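Local coordinates for vacuolar protein sorting-associated protein 54 (Mus musculus, PDB 3N1E) that probably serves, as a subunit of the GARP tethering complex, in retrograde transport from endosomes to the trans-Golgi network, this piece being its C-terminal domain, at residues Asp70-Glu74 / Glu75-Met79; Phe118-Gly121 / Asn122-Leu126. One frame throughout, in Å; residues are numbered along the deposited sequence. Where two conformers were deposited one is given.

In the fold
Both contacts are local ones within an all-helical C-terminal domain, one at the start of a helix and the other near the end of the next. Interaction 1 forms the N-terminal turn of helix 74-98 at the surface and is mostly polar: a proline N-cap, a threonine hydroxyl and a bridging water meet as the chain enters the helix. Interaction 2 covers the last turns of helix 107-124 and is partly buried, adding an apolar Y119-L123 pair to its backbone bonds, while G121 and A125 face outward. The centres of interaction 1 and interaction 2 are about 17 Å apart. Each has a glutamine reaching the segment beyond helix 107-124, Q78 at G128 and Q124, weakly, at L132.

Interaction 1 of 2, residues Asp70-Glu74 / Glu75-Met79; sequences DLLPE and EQTQM
P73 is the N-cap residue of helix 74-98, and its carbonyl begins the helical hydrogen bonding by accepting from T77. The T77 N to P73 O bond is 3.0 Å long, with the donor in the carbonyl plane. One residue on, Q78 N reaches E74 O at 2.9 Å with a nearly straight N-H...O angle of 168°. Proline is tolerated at the cap: its ring restricts phi, and the N-H it lacks is not needed by the helix, though it offers no side-chain cap. T77 adds a side-chain contact: its OG1 lies anti to its own carbonyl carbon (chi1 -68°), which turns the hydroxyl back toward the incoming chain. T77 OG1 lies 3.4 Å from L72 CB and 3.3 Å from P73 O, the latter a weak hydrogen bond that is not settled, since the one proton has another acceptor within reach. A water bridges the same hydroxyl to L72 O, to which it donates at 2.8 Å, and so links the loop before the cap to the buried T77. On another side, Q76 bends at chi2 and brings OE1 obliquely against the CB-CG edge of the proline, 3.2 Å from P73 CB. Q78 runs extended past E74, with its amide only 14° from the plane of the E74 carboxylate; Q78 NE2 is 3.8 Å from E74 CG, and its hydrogen bond goes to G128 O. L72 and Q76 both rest on I21 of helix 17-40, P73 touches Y17 and Q76 also meets H18, while Q78 leans on L129 and L132 in the loop after helix 107-124.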
loop_
_atom_site.group_PDB
_atom_site.type_symbol
_atom_site.label_atom_id
_atom_site.label_comp_id
_atom_site.label_asym_id
_atom_site.label_seq_id
_atom_site.Cartn_x
_atom_site.Cartn_y
_atom_site.Cartn_z
ATOM N N ASP A 70 14.292 -7.688 -3.279
ATOM C CA ASP A 70 15.185 -8.477 -4.138
ATOM C C ASP A 70 14.487 -9.567 -4.949
ATOM O O ASP A 70 15.149 -10.327 -5.671
ATOM C CB ASP A 70 16.311 -9.086 -3.305
ATOM C CG ASP A 70 17.285 -8.041 -2.805
ATOM O OD1 ASP A 70 17.556 -7.069 -3.548
ATOM O OD2 ASP A 70 17.779 -8.190 -1.663
ATOM N N LEU A 71 13.160 -9.619 -4.865
ATOM C CA LEU A 71 12.375 -10.662 -5.520
ATOM C C LEU A 71 11.506 -10.127 -6.640
ATOM O O LEU A 71 10.996 -10.895 -7.453
ATOM C CB LEU A 71 11.487 -11.390 -4.510
ATOM C CG LEU A 71 12.221 -12.220 -3.475
ATOM C CD1 LEU A 71 11.203 -12.652 -2.426
ATOM C CD2 LEU A 71 12.856 -13.436 -4.164
ATOM N N LEU A 72 11.327 -8.806 -6.671
ATOM C CA LEU A 72 10.527 -8.180 -7.712
ATOM C C LEU A 72 11.312 -7.083 -8.432
ATOM O O LEU A 72 12.030 -6.313 -7.786
ATOM C CB LEU A 72 9.252 -7.578 -7.122
ATOM C CG LEU A 72 8.108 -8.492 -6.703
ATOM C CD1 LEU A 72 7.018 -7.654 -6.068
ATOM C CD2 LEU A 72 7.557 -9.277 -7.886
ATOM N N PRO A 73 11.147 -6.982 -9.767
ATOM C CA PRO A 73 11.660 -5.801 -10.449
ATOM C C PRO A 73 11.001 -4.517 -9.894
ATOM O O PRO A 73 9.903 -4.581 -9.331
ATOM C CB PRO A 73 11.263 -6.018 -11.923
ATOM C CG PRO A 73 10.870 -7.451 -12.061
ATOM C CD PRO A 73 10.425 -7.896 -10.677
ATOM N N GLU A 74 11.679 -3.381 -10.051
ATOM C CA GLU A 74 11.230 -2.106 -9.466
ATOM C C GLU A 74 9.814 -1.708 -9.916
ATOM O O GLU A 74 8.992 -1.288 -9.095
ATOM C CB GLU A 74 12.233 -0.976 -9.742
ATOM C CG GLU A 74 11.797 0.393 -9.180
ATOM C CD GLU A 74 12.703 1.541 -9.617
ATOM O OE1 GLU A 74 12.642 1.940 -10.797
ATOM O OE2 GLU A 74 13.449 2.061 -8.767
ATOM N N GLU A 75 9.523 -1.845 -11.209
ATOM C CA GLU A 75 8.198 -1.464 -11.722
ATOM C C GLU A 75 7.065 -2.287 -11.077
ATOM O O GLU A 75 6.026 -1.730 -10.722
ATOM C CB GLU A 75 8.150 -1.550 -13.260
ATOM C CG GLU A 75 6.741 -1.344 -13.837
ATOM C CD GLU A 75 6.727 -0.993 -15.331
ATOM O OE1 GLU A 75 7.178 -1.828 -16.148
ATOM O OE2 GLU A 75 6.228 0.110 -15.679
ATOM N N GLN A 76 7.284 -3.596 -10.899
ATOM C CA GLN A 76 6.312 -4.469 -10.251
ATOM C C GLN A 76 6.167 -4.147 -8.765
ATOM O O GLN A 76 5.087 -4.307 -8.205
ATOM C CB GLN A 76 6.673 -5.949 -10.448
ATOM C CG GLN A 76 6.227 -6.523 -11.807
ATOM C CD GLN A 76 7.059 -6.035 -13.019
ATOM O OE1 GLN A 76 8.206 -5.604 -12.887
ATOM N NE2 GLN A 76 6.467 -6.129 -14.205
ATOM N N THR A 77 7.249 -3.696 -8.144
ATOM C CA THR A 77 7.193 -3.321 -6.716
ATOM C C THR A 77 6.352 -2.050 -6.572
ATOM O O THR A 77 5.541 -1.917 -5.650
ATOM C CB THR A 77 8.592 -3.063 -6.160
ATOM O OG1 THR A 77 9.311 -4.303 -6.123
ATOM C CG2 THR A 77 8.547 -2.470 -4.731
ATOM N N GLN A 78 6.566 -1.109 -7.477
ATOM C CA GLN A 78 5.720 0.089 -7.539
ATOM C C GLN A 78 4.230 -0.263 -7.749
ATOM O O GLN A 78 3.328 0.232 -7.031
ATOM C CB GLN A 78 6.245 0.998 -8.662
ATOM C CG GLN A 78 7.547 1.689 -8.313
ATOM C CD GLN A 78 8.209 2.346 -9.523
ATOM O OE1 GLN A 78 7.849 2.061 -10.664
ATOM N NE2 GLN A 78 9.187 3.177 -9.280
ATOM N N MET A 79 3.967 -1.161 -8.700
ATOM C CA MET A 79 2.579 -1.585 -8.977
ATOM C C MET A 79 1.953 -2.287 -7.770
ATOM O O MET A 79 0.762 -2.083 -7.481
ATOM C CB MET A 79 2.494 -2.488 -10.228
ATOM C CG MET A 79 2.939 -1.876 -11.542
ATOM S SD MET A 79 2.046 -0.405 -12.055
ATOM C CE MET A 79 3.118 0.901 -11.453
HETATM O O HOH W 1 11.767 -4.157 -6.073
#

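Interaction 2 of 2, residues Phe118-Gly121 / Asn122-Leu126; sequences FYTG and NLQAL
Y119 and L123, one turn apart near the C-terminal end of helix 107-124, form the tightly packed side of this alpha-helical contact. Their side chains run together into the protein, and L123 CD1 approaches the phenol obliquely, 3.7 Å from Y119 OH. With CG anti to the backbone N (chi1 171°), the tyrosine ring extends toward helix 74-98, where it stacks with Y88 and its hydroxyl bonds to N85. A long aromatic with a polar tip suits this place, since the ring fills the interface while the buried oxygen has a partner; leucine supplies the apolar neighbour. G121 and A125 make the outer, looser side: small residues on an exposed face, joined by a weak bond from A125 N to G121 O of 3.1 Å, its N-H...O angle only 135°. By comparison, Q124 N meets T120 O at 2.9 Å with an N-H...O angle of 163°. Between these faces, in one of its two conformers, T120 turns its hydroxyl back to V116 O and its methyl toward the Q124 amide. N122 packs on C58 and T62 of helix 52-68, and a water donates to both N122 OD1 and Y119 O, each 2.9 Å from the water oxygen.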
loop_
_atom_site.group_PDB
_atom_site.type_symbol
_atom_site.label_atom_id
_atom_site.label_comp_id
_atom_site.label_asym_id
_atom_site.label_seq_id
_atom_site.Cartn_x
_atom_site.Cartn_y
_atom_site.Cartn_z
ATOM N N PHE A 118 1.864 10.592 8.275
ATOM C CA PHE A 118 2.822 9.556 8.710
ATOM C C PHE A 118 2.865 8.371 7.707
ATOM O O PHE A 118 3.930 7.935 7.277
ATOM C CB PHE A 118 2.497 9.094 10.130
ATOM C CG PHE A 118 3.378 7.981 10.611
ATOM C CD1 PHE A 118 4.659 8.266 11.062
ATOM C CD2 PHE A 118 2.935 6.663 10.597
ATOM C CE1 PHE A 118 5.512 7.237 11.509
ATOM C CE2 PHE A 118 3.776 5.610 11.063
ATOM C CZ PHE A 118 5.048 5.910 11.522
ATOM N N TYR A 119 1.687 7.891 7.317
ATOM C CA TYR A 119 1.564 6.810 6.337
ATOM C C TYR A 119 2.242 7.147 5.021
ATOM O O TYR A 119 2.993 6.344 4.478
ATOM C CB TYR A 119 0.072 6.512 6.087
ATOM C CG TYR A 119 -0.202 5.557 4.933
ATOM C CD1 TYR A 119 -0.385 6.040 3.648
ATOM C CD2 TYR A 119 -0.235 4.164 5.139
ATOM C CE1 TYR A 119 -0.619 5.174 2.585
ATOM C CE2 TYR A 119 -0.469 3.296 4.068
ATOM C CZ TYR A 119 -0.682 3.823 2.819
ATOM O OH TYR A 119 -0.924 3.023 1.740
ATOM N N THR A 120 1.944 8.317 4.481
ATOM C CA THR A 120 2.485 8.737 3.182
ATOM C C THR A 120 4.012 8.886 3.224
ATOM O O THR A 120 4.727 8.463 2.291
ATOM C CB THR A 120 1.837 10.065 2.742
ATOM O OG1 THR A 120 0.410 9.902 2.644
ATOM C CG2 THR A 120 2.363 10.495 1.420
ATOM N N GLY A 121 4.489 9.518 4.293
ATOM C CA GLY A 121 5.918 9.720 4.523
ATOM C C GLY A 121 6.645 8.389 4.588
ATOM O O GLY A 121 7.686 8.189 3.923
ATOM N N ASN A 122 6.111 7.470 5.400
ATOM C CA ASN A 122 6.667 6.144 5.492
ATOM C C ASN A 122 6.750 5.471 4.114
ATOM O O ASN A 122 7.795 4.880 3.777
ATOM C CB ASN A 122 5.783 5.282 6.409
ATOM C CG ASN A 122 6.334 3.903 6.579
ATOM O OD1 ASN A 122 5.813 2.920 6.027
ATOM N ND2 ASN A 122 7.435 3.817 7.304
ATOM N N LEU A 123 5.632 5.481 3.384
ATOM C CA LEU A 123 5.576 4.778 2.087
ATOM C C LEU A 123 6.579 5.353 1.107
ATOM O O LEU A 123 7.378 4.599 0.518
ATOM C CB LEU A 123 4.149 4.830 1.511
ATOM C CG LEU A 123 3.820 3.988 0.281
ATOM C CD1 LEU A 123 2.295 3.853 0.213
ATOM C CD2 LEU A 123 4.375 4.577 -1.011
ATOM N N GLN A 124 6.574 6.673 0.969
ATOM C CA GLN A 124 7.354 7.347 -0.065
ATOM C C GLN A 124 8.848 7.330 0.243
ATOM O O GLN A 124 9.671 7.507 -0.667
ATOM C CB GLN A 124 6.798 8.748 -0.354
ATOM C CG GLN A 124 5.454 8.616 -1.096
ATOM C CD GLN A 124 4.738 9.926 -1.384
ATOM O OE1 GLN A 124 4.930 10.934 -0.694
ATOM N NE2 GLN A 124 3.890 9.911 -2.415
ATOM N N ALA A 125 9.192 7.055 1.501
ATOM C CA ALA A 125 10.598 6.918 1.911
ATOM C C ALA A 125 11.201 5.536 1.625
ATOM O O ALA A 125 12.425 5.347 1.741
ATOM C CB ALA A 125 10.737 7.261 3.356
ATOM N N LEU A 126 10.368 4.583 1.231
ATOM C CA LEU A 126 10.860 3.263 0.805
ATOM C C LEU A 126 11.498 3.300 -0.586
ATOM O O LEU A 126 11.000 3.990 -1.479
ATOM C CB LEU A 126 9.712 2.243 0.860
ATOM C CG LEU A 126 9.166 1.995 2.266
ATOM C CD1 LEU A 126 7.862 1.210 2.187
ATOM C CD2 LEU A 126 10.209 1.288 3.171
HETATM O O HOH W 2 3.246 3.449 4.756
#